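Local structure of homoserine kinase (Listeria monocytogenes, 3HUL) at the interface of chains A and B. The protein probably catalyses the ATP-dependent phosphorylation of L-homoserine to O-phospho-L-homoserine in the threonine branch of aspartate-derived amino-acid biosynthesis. Residues are numbered along the deposited sequence; one frame, centred on the assembly and turned at random. Chains: chain A/B, Homoserine kinase.

Contact 1: the interface of chains A and B. Residues chain A 21, 187-188, 191-192, 195; chain B 188, 191-192, 195.
A:Asn192 and B:Asn192 meet tip to tip near the two-fold axis relating the two kinase subunits, and their modelled amides break the symmetry. In A:Asn192 the amide has chi2 -10° and presents its oxygen; in B:Asn192 it is turned over, at 175°, and presents its nitrogen. This lets unlike atoms face each other, B:Asn192 ND2 donating to A:Asn192 OD1 at 3.0 Å. The bond is weak and bent, because the acceptor lies nearly on the extension of the CG–ND2 bond, between the two N-H directions. The amide planes stand almost perpendicular.

Each amide is capped on a face by an isoleucine of the other chain. The delta-methyl CD1 of B:Ile195 sits almost directly above CG of A:Asn192, at 3.3 Å. Its twin, CD1 of A:Ile195, covers a face of the B:Asn192 amide, 3.6 Å from CG. The isoleucines also approach each other through their other branches, CG2 of A:Ile195 to CG2 of B:Ile195 at 4.1 Å. The alanine methyls add packing beside the polar tips: A:Ala191 CB lies 3.6 Å from B:Asn192 ND2, and B:Ala191 CB 3.7 Å from A:Asn192 OD1.

One turn back, the serine hydroxyls point across the axis, both OG atoms anti to their backbone N (chi1 -178° in A:Ser188). A:Ser188 OG and B:Ser188 OG approach to 3.2 Å, a weak and doubtful hydrogen bond in a tightly modelled spot. Behind the first shell, the thiol sulphur SG of A:Cys21, on strand 21-25, lies 4.0 Å from CD1 of A:Ile195 and thus backs the methyl that covers the B:Asn192 amide.

The contact is a helix-to-helix packing: helix 181-198 of chain A runs in broadly the same direction as helix 181-199 of chain B, and residues 188, 191, 192 and 195 form the facing stripe on each.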
loop_
_atom_site.group_PDB
_atom_site.type_symbol
_atom_site.label_atom_id
_atom_site.label_comp_id
_atom_site.label_asym_id
_atom_site.label_seq_id
_atom_site.Cartn_x
_atom_site.Cartn_y
_atom_site.Cartn_z
ATOM N N CYS A 21 -14.384 -9.437 6.925
ATOM C CA CYS A 21 -14.068 -8.975 5.581
ATOM C C CYS A 21 -15.288 -9.042 4.655
ATOM O O CYS A 21 -16.040 -10.035 4.638
ATOM C CB CYS A 21 -12.910 -9.804 4.989
ATOM S SG CYS A 21 -11.374 -9.738 5.977
ATOM N N ALA A 187 -7.226 -20.357 12.200
ATOM C CA ALA A 187 -8.193 -19.725 11.302
ATOM C C ALA A 187 -7.898 -18.234 11.177
ATOM O O ALA A 187 -8.077 -17.641 10.121
ATOM C CB ALA A 187 -9.601 -19.928 11.796
ATOM N N SER A 188 -7.472 -17.636 12.274
ATOM C CA SER A 188 -7.089 -16.245 12.247
ATOM C C SER A 188 -5.911 -16.056 11.296
ATOM O O SER A 188 -5.923 -15.172 10.449
ATOM C CB SER A 188 -6.745 -15.762 13.655
ATOM O OG SER A 188 -6.424 -14.392 13.616
ATOM N N ALA A 191 -6.855 -15.914 7.561
ATOM C CA ALA A 191 -7.431 -14.649 7.138
ATOM C C ALA A 191 -6.317 -13.573 7.066
ATOM O O ALA A 191 -6.269 -12.792 6.128
ATOM C CB ALA A 191 -8.541 -14.238 8.093
ATOM N N ASN A 192 -5.432 -13.554 8.058
ATOM C CA ASN A 192 -4.270 -12.638 8.068
ATOM C C ASN A 192 -3.470 -12.764 6.772
ATOM O O ASN A 192 -3.172 -11.770 6.124
ATOM C CB ASN A 192 -3.325 -12.944 9.221
ATOM C CG ASN A 192 -3.934 -12.721 10.572
ATOM O OD1 ASN A 192 -5.021 -12.151 10.707
ATOM N ND2 ASN A 192 -3.201 -13.132 11.614
ATOM N N ILE A 195 -5.449 -11.466 3.711
ATOM C CA ILE A 195 -5.373 -10.004 3.653
ATOM C C ILE A 195 -3.979 -9.531 3.176
ATOM O O ILE A 195 -3.860 -8.723 2.267
ATOM C CB ILE A 195 -5.716 -9.356 5.034
ATOM C CG1 ILE A 195 -7.188 -9.581 5.404
ATOM C CG2 ILE A 195 -5.381 -7.897 5.041
ATOM C CD1 ILE A 195 -7.453 -9.536 6.932
ATOM N N SER B 188 -9.643 -12.819 15.943
ATOM C CA SER B 188 -9.188 -12.883 14.553
ATOM C C SER B 188 -9.423 -11.544 13.833
ATOM O O SER B 188 -8.542 -11.028 13.150
ATOM C CB SER B 188 -9.918 -13.999 13.826
ATOM O OG SER B 188 -9.379 -14.180 12.530
ATOM N N ALA B 191 -6.862 -8.843 14.773
ATOM C CA ALA B 191 -5.627 -9.120 14.026
ATOM C C ALA B 191 -5.791 -8.666 12.570
ATOM O O ALA B 191 -4.880 -8.039 12.006
ATOM C CB ALA B 191 -5.293 -10.649 14.057
ATOM N N ASN B 192 -6.952 -9.002 11.988
ATOM C CA ASN B 192 -7.281 -8.640 10.598
ATOM C C ASN B 192 -7.167 -7.140 10.392
ATOM O O ASN B 192 -6.531 -6.682 9.444
ATOM C CB ASN B 192 -8.716 -9.058 10.252
ATOM C CG ASN B 192 -8.903 -10.572 10.091
ATOM O OD1 ASN B 192 -10.027 -11.041 9.903
ATOM N ND2 ASN B 192 -7.843 -11.315 10.144
ATOM N N ILE B 195 -3.619 -5.771 10.724
ATOM C CA ILE B 195 -2.840 -5.998 9.529
ATOM C C ILE B 195 -3.249 -5.034 8.427
ATOM O O ILE B 195 -2.400 -4.442 7.796
ATOM C CB ILE B 195 -2.927 -7.455 9.121
ATOM C CG1 ILE B 195 -2.180 -8.291 10.175
ATOM C CG2 ILE B 195 -2.352 -7.680 7.735
ATOM C CD1 ILE B 195 -2.526 -9.759 10.149
#

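Contact 2: the interface of chains A and B. Residues chain A 193, 196-197, 199-200, 205; chain B 137, 148-150, 199.
B:His150 donates through its ring nitrogen NE2 to the backbone oxygen O of A:Ala196, a 2.8 Å hydrogen bond that is nearly straight at 166°. In this GHMP-family kinase the contact sets an imidazole from the end of strand 144-150 against the last turn of helix 181-198, where the helix end may strengthen the carbonyl as an acceptor. The oxygen lies close to the ring plane. A delta-methyl of B:Leu199, CD2, sits over the centre of one ring face, a second-shell contact that probably helps hold the ring's rotation.

A:Arg200 passes under the rim of the opposite face, near CE1, running opposite to B:His150, with its CD 3.5 Å from B:His150 CE1. Bends at its second and third torsions carry the guanidinium past the histidine to the backbone of the strand. There NH1 donates to the carbonyl oxygen O of B:Arg149 at 3.1 Å and 154°, with the acceptor at the edge of the guanidinium and close to its plane. NH1 of B:Arg149 is 5.7 Å from NH1 of A:Arg200, a like-charge proximity that may temper the attraction.

B:Val148 spreads its two methyls over chain A. CG1, anti to the backbone N (chi1 -175°), lies 3.4 Å from A:Arg200 CG, whereas CG2 reaches A:Leu205 CD2 at 3.6 Å. The methyl CB of A:Ala196 rests against both B:Val148 and B:Val137, lying 3.9 Å from CB of B:Val137. Beyond the imidazole, the two Leu199 side chains meet methyl to methyl, A:Leu199 CD1 to B:Leu199 CD1 at 3.5 Å.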
loop_
_atom_site.group_PDB
_atom_site.type_symbol
_atom_site.label_atom_id
_atom_site.label_comp_id
_atom_site.label_asym_id
_atom_site.label_seq_id
_atom_site.Cartn_x
_atom_site.Cartn_y
_atom_site.Cartn_z
ATOM N N VAL A 193 -3.136 -13.997 6.400
ATOM C CA VAL A 193 -2.389 -14.258 5.176
ATOM C C VAL A 193 -3.172 -13.820 3.924
ATOM O O VAL A 193 -2.615 -13.179 3.025
ATOM C CB VAL A 193 -1.935 -15.749 5.089
ATOM C CG1 VAL A 193 -1.318 -16.048 3.709
ATOM C CG2 VAL A 193 -0.908 -16.033 6.172
ATOM N N ALA A 196 -2.922 -10.055 3.778
ATOM C CA ALA A 196 -1.575 -9.675 3.364
ATOM C C ALA A 196 -1.302 -9.990 1.873
ATOM O O ALA A 196 -0.634 -9.224 1.177
ATOM C CB ALA A 196 -0.554 -10.361 4.237
ATOM N N ALA A 197 -1.830 -11.104 1.382
ATOM C CA ALA A 197 -1.571 -11.516 -0.004
ATOM C C ALA A 197 -2.281 -10.632 -0.995
ATOM O O ALA A 197 -1.739 -10.342 -2.080
ATOM C CB ALA A 197 -1.941 -13.035 -0.223
ATOM N N LEU A 199 -2.826 -7.618 -0.658
ATOM C CA LEU A 199 -2.067 -6.365 -0.747
ATOM C C LEU A 199 -0.695 -6.494 -1.460
ATOM O O LEU A 199 -0.070 -5.476 -1.773
ATOM C CB LEU A 199 -2.033 -5.631 0.631
ATOM C CG LEU A 199 -3.464 -5.065 0.916
ATOM C CD1 LEU A 199 -3.920 -5.175 2.345
ATOM C CD2 LEU A 199 -3.529 -3.599 0.469
ATOM N N ARG A 200 -0.266 -7.723 -1.785
ATOM C CA ARG A 200 0.847 -7.921 -2.721
ATOM C C ARG A 200 0.334 -8.115 -4.156
ATOM O O ARG A 200 1.114 -8.420 -5.053
ATOM C CB ARG A 200 1.672 -9.179 -2.359
ATOM C CG ARG A 200 2.431 -9.149 -1.040
ATOM C CD ARG A 200 3.722 -8.330 -1.075
ATOM N NE ARG A 200 4.600 -8.622 -2.203
ATOM C CZ ARG A 200 5.759 -9.265 -2.135
ATOM N NH1 ARG A 200 6.224 -9.718 -0.952
ATOM N NH2 ARG A 200 6.459 -9.454 -3.268
ATOM N N LEU A 205 -2.549 -16.752 -4.265
ATOM C CA LEU A 205 -2.418 -17.143 -2.856
ATOM C C LEU A 205 -3.677 -16.737 -2.081
ATOM O O LEU A 205 -4.217 -17.544 -1.349
ATOM C CB LEU A 205 -1.149 -16.555 -2.222
ATOM C CG LEU A 205 -0.919 -16.646 -0.693
ATOM C CD1 LEU A 205 -0.961 -18.118 -0.174
ATOM C CD2 LEU A 205 0.440 -15.994 -0.380
ATOM N N VAL B 137 3.813 -12.042 7.557
ATOM C CA VAL B 137 2.513 -12.530 8.010
ATOM C C VAL B 137 2.406 -14.019 7.625
ATOM O O VAL B 137 2.418 -14.363 6.442
ATOM C CB VAL B 137 1.343 -11.685 7.405
ATOM C CG1 VAL B 137 -0.024 -12.230 7.804
ATOM C CG2 VAL B 137 1.454 -10.244 7.844
ATOM N N VAL B 148 3.503 -14.179 3.800
ATOM C CA VAL B 148 3.689 -13.063 2.925
ATOM C C VAL B 148 4.587 -12.078 3.651
ATOM O O VAL B 148 4.412 -11.823 4.848
ATOM C CB VAL B 148 2.326 -12.391 2.572
ATOM C CG1 VAL B 148 2.524 -11.297 1.555
ATOM C CG2 VAL B 148 1.348 -13.446 2.045
ATOM N N ARG B 149 5.565 -11.554 2.928
ATOM C CA ARG B 149 6.486 -10.552 3.472
ATOM C C ARG B 149 5.974 -9.187 3.042
ATOM O O ARG B 149 5.441 -9.051 1.952
ATOM C CB ARG B 149 7.897 -10.745 2.921
ATOM C CG ARG B 149 8.972 -9.888 3.678
ATOM C CD ARG B 149 10.386 -10.149 3.170
ATOM N NE ARG B 149 11.274 -9.024 3.485
ATOM C CZ ARG B 149 11.645 -8.082 2.614
ATOM N NH1 ARG B 149 11.216 -8.111 1.347
ATOM N NH2 ARG B 149 12.436 -7.089 3.023
ATOM N N HIS B 150 6.130 -8.193 3.911
ATOM C CA HIS B 150 5.757 -6.826 3.601
ATOM C C HIS B 150 6.804 -5.937 4.215
ATOM O O HIS B 150 7.569 -6.395 5.037
ATOM C CB HIS B 150 4.368 -6.486 4.143
ATOM C CG HIS B 150 3.242 -6.825 3.206
ATOM N ND1 HIS B 150 3.036 -6.169 2.003
ATOM C CD2 HIS B 150 2.246 -7.744 3.306
ATOM C CE1 HIS B 150 1.966 -6.674 1.406
ATOM N NE2 HIS B 150 1.466 -7.627 2.174
ATOM N N LEU B 199 -0.819 -2.007 6.726
ATOM C CA LEU B 199 -0.653 -1.945 5.268
ATOM C C LEU B 199 -1.168 -0.658 4.637
ATOM O O LEU B 199 -0.821 -0.376 3.486
ATOM C CB LEU B 199 -1.301 -3.164 4.627
ATOM C CG LEU B 199 -0.506 -4.463 4.853
ATOM C CD1 LEU B 199 -1.403 -5.703 4.752
ATOM C CD2 LEU B 199 0.652 -4.525 3.852
#

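Contact 1 and contact 2 lie about 11 Å apart between the centres of their C-alpha atoms and share chain A helix 181-198 and, through B:Leu199, chain B helix 181-199. Contact 1 uses the stripe that meets its own copy at the axis; contact 2 sets the neighbouring face, the turn after it and A:Leu205 of helix 203-210 against strands 135-141 and 144-150 of chain B. Two-fold symmetry repeats contact 2 with the chains exchanged, so each helix is gripped by helix and strands of its partner. This may suit a dimeric unit within the deposited four-copy assembly; the structure alone does not show the association in solution.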